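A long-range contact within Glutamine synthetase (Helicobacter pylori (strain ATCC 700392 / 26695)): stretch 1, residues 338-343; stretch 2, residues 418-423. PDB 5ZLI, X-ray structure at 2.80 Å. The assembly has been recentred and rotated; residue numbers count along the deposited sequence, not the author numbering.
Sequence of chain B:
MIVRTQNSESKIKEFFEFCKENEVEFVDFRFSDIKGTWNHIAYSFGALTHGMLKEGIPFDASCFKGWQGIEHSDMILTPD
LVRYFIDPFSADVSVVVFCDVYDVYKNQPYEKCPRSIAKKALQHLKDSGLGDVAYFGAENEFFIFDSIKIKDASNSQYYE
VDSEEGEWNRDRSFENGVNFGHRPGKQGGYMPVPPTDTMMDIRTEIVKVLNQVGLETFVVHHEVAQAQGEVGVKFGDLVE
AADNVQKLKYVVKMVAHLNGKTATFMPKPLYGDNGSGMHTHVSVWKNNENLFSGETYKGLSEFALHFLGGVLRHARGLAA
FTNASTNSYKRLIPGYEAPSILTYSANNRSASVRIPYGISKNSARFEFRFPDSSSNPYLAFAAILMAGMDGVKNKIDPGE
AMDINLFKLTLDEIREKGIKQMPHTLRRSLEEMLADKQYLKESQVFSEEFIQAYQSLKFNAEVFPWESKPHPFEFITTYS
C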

# COMPACT_ATOMS: atom_id res chain seq x y z
N ALA B 338 -9.83 48.02 0.21
CA ALA B 338 -10.65 48.03 -0.98
C ALA B 338 -11.82 48.99 -0.82
O ALA B 338 -12.55 48.90 0.18
N PRO B 339 -12.02 49.89 -1.78
CA PRO B 339 -13.11 50.87 -1.66
C PRO B 339 -14.50 50.27 -1.82
O PRO B 339 -14.78 49.54 -2.77
N SER B 340 -15.38 50.60 -0.86
CA SER B 340 -16.82 50.49 -1.02
C SER B 340 -17.52 51.85 -1.04
O SER B 340 -18.70 51.91 -1.41
N ILE B 341 -16.81 52.93 -0.70
CA ILE B 341 -17.39 54.27 -0.58
C ILE B 341 -16.71 55.18 -1.60
O ILE B 341 -15.48 55.24 -1.67
N LEU B 342 -17.52 55.93 -2.36
CA LEU B 342 -17.05 56.72 -3.50
C LEU B 342 -16.75 58.16 -3.09
O LEU B 342 -17.46 59.11 -3.44
N THR B 343 -15.62 58.35 -2.42
CA THR B 343 -15.16 59.69 -2.07
C THR B 343 -13.65 59.75 -2.28
O THR B 343 -13.00 58.75 -2.57
N GLY B 418 -26.61 59.70 3.15
CA GLY B 418 -26.64 59.74 1.69
C GLY B 418 -25.23 59.75 1.14
O GLY B 418 -24.71 60.81 0.77
N ILE B 419 -24.59 58.59 1.13
CA ILE B 419 -23.17 58.47 0.82
C ILE B 419 -23.06 57.42 -0.28
O ILE B 419 -23.36 56.24 -0.03
N LYS B 420 -22.67 57.83 -1.48
CA LYS B 420 -22.83 56.98 -2.67
C LYS B 420 -21.76 55.89 -2.70
O LYS B 420 -20.59 56.16 -2.95
N GLN B 421 -22.19 54.66 -2.45
CA GLN B 421 -21.31 53.52 -2.33
C GLN B 421 -21.16 52.82 -3.69
O GLN B 421 -21.93 53.05 -4.62
N MET B 422 -20.15 51.96 -3.78
CA MET B 422 -19.93 51.15 -4.98
C MET B 422 -21.07 50.13 -5.17
O MET B 422 -21.73 49.73 -4.20
N PRO B 423 -21.36 49.75 -6.40
CA PRO B 423 -22.35 48.68 -6.62
C PRO B 423 -21.84 47.34 -6.11
O PRO B 423 -20.65 47.04 -6.13

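The contact between residues 338-343 and 418-423 of this glutamine synthetase is a single beta bridge, held by two backbone hydrogen bonds and flanked by two small apolar side-chain contacts. It illustrates a general principle: where two chain segments remote in sequence touch only briefly, the backbone can supply all the polar bonding while the side chains fill the space around it.

The bridge pairs Ile341 with Gln421, whose CA atoms lie 4.4 Å apart. Its hydrogen bonds fall on the residues next to that pair. Met422 N donates to Ser340 O at 2.8 Å, with a nearly straight N-H...O angle of 166°, and Leu342 N donates to Lys420 O at 3.1 Å with a more bent angle of 146°. No side chain takes part in a hydrogen bond or salt bridge across the contact; the hydroxyl of Ser340, with chi1 in t, is not among the bonded groups.

Leu342 is the residue of stretch 1 whose CA-to-CB bond points toward the other stretch. Leu342 CB comes within 3.1 Å of Lys420 O, the same carbonyl that accepts its amide hydrogen, so backbone and side chain close on one spot. With chi1 in m and chi2 in t, the leucine extends along the neighbouring segment: Leu342 CD1 lies 3.8 Å from Gln421 O, and Leu342 CD2 reaches Met422 CE at 3.4 Å. Met422 starts sideways and folds through chi values of m, m and p, which bring its terminal methyl to the leucine. Met422 CG also lies 3.9 Å from Pro339 O. Leu342 and Met422 each have 83 Å² covered by the opposing stretch, the largest shares in a contact that buries 392 Å² in total.

A second apolar contact involves Ile341 and Ile419. Although the CA-to-CB bond of Ile341 points away, with chi1 in m Ile341 CG2 lies 3.5 Å from Ile419 CG2; chi2, also m, sets the position of Ile341 CD1. Ile419 leaves its backbone sideways, with chi1 in m and chi2 in t. The direction of the first bond therefore does not by itself exclude a side chain from packing.

The polar side chains of stretch 2 contribute differently. Gln421 points away overall, with chi1 in p and chi2 in t, yet Gln421 CB lies 3.2 Å from Ser340 O and 4.4 Å from Ile341 CD1. Lys420 departs sideways and its end leads away; its carbonyl oxygen accepts the bond from Leu342 N. The two backbone bonds accompany the Ile341-Gln421 bridge, and aliphatic groups pack around it.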

# COMPACT_ATOMS: atom_id res chain seq x y z
CB ALA B 338 -11.18 46.62 -1.28
CB PRO B 339 -12.82 51.84 -2.81
CG PRO B 339 -12.07 51.02 -3.80
CD PRO B 339 -11.21 50.12 -2.99
CB SER B 340 -17.42 49.61 0.09
OG SER B 340 -18.78 49.25 -0.17
CB ILE B 341 -17.19 54.85 0.84
CG1 ILE B 341 -17.67 53.88 1.93
CG2 ILE B 341 -17.93 56.18 0.99
CD1 ILE B 341 -19.15 53.69 1.98
CB LEU B 342 -18.07 56.68 -4.62
CG LEU B 342 -18.25 55.39 -5.41
CD1 LEU B 342 -19.51 55.49 -6.25
CD2 LEU B 342 -17.02 55.19 -6.27
CB THR B 343 -15.55 60.08 -0.64
OG1 THR B 343 -16.81 59.46 -0.30
CG2 THR B 343 -15.73 61.58 -0.54
CB ILE B 419 -22.36 58.07 2.06
CG1 ILE B 419 -22.52 59.14 3.17
CG2 ILE B 419 -20.92 57.88 1.68
CD1 ILE B 419 -21.54 59.01 4.35
CB LYS B 420 -22.81 57.81 -3.96
CG LYS B 420 -24.19 58.38 -4.32
CD LYS B 420 -25.27 57.26 -4.44
CE LYS B 420 -26.42 57.36 -3.43
NZ LYS B 420 -26.91 56.03 -2.94
CB GLN B 421 -21.86 52.55 -1.27
CG GLN B 421 -23.20 51.90 -1.72
CD GLN B 421 -23.88 50.99 -0.68
OE1 GLN B 421 -23.31 50.63 0.35
NE2 GLN B 421 -25.13 50.63 -0.96
CB MET B 422 -18.58 50.44 -4.87
CG MET B 422 -17.30 51.20 -5.29
SD MET B 422 -16.89 51.14 -7.06
CE MET B 422 -18.07 52.28 -7.77
CB PRO B 423 -22.55 48.67 -8.13
CG PRO B 423 -21.39 49.39 -8.68
CD PRO B 423 -20.89 50.33 -7.67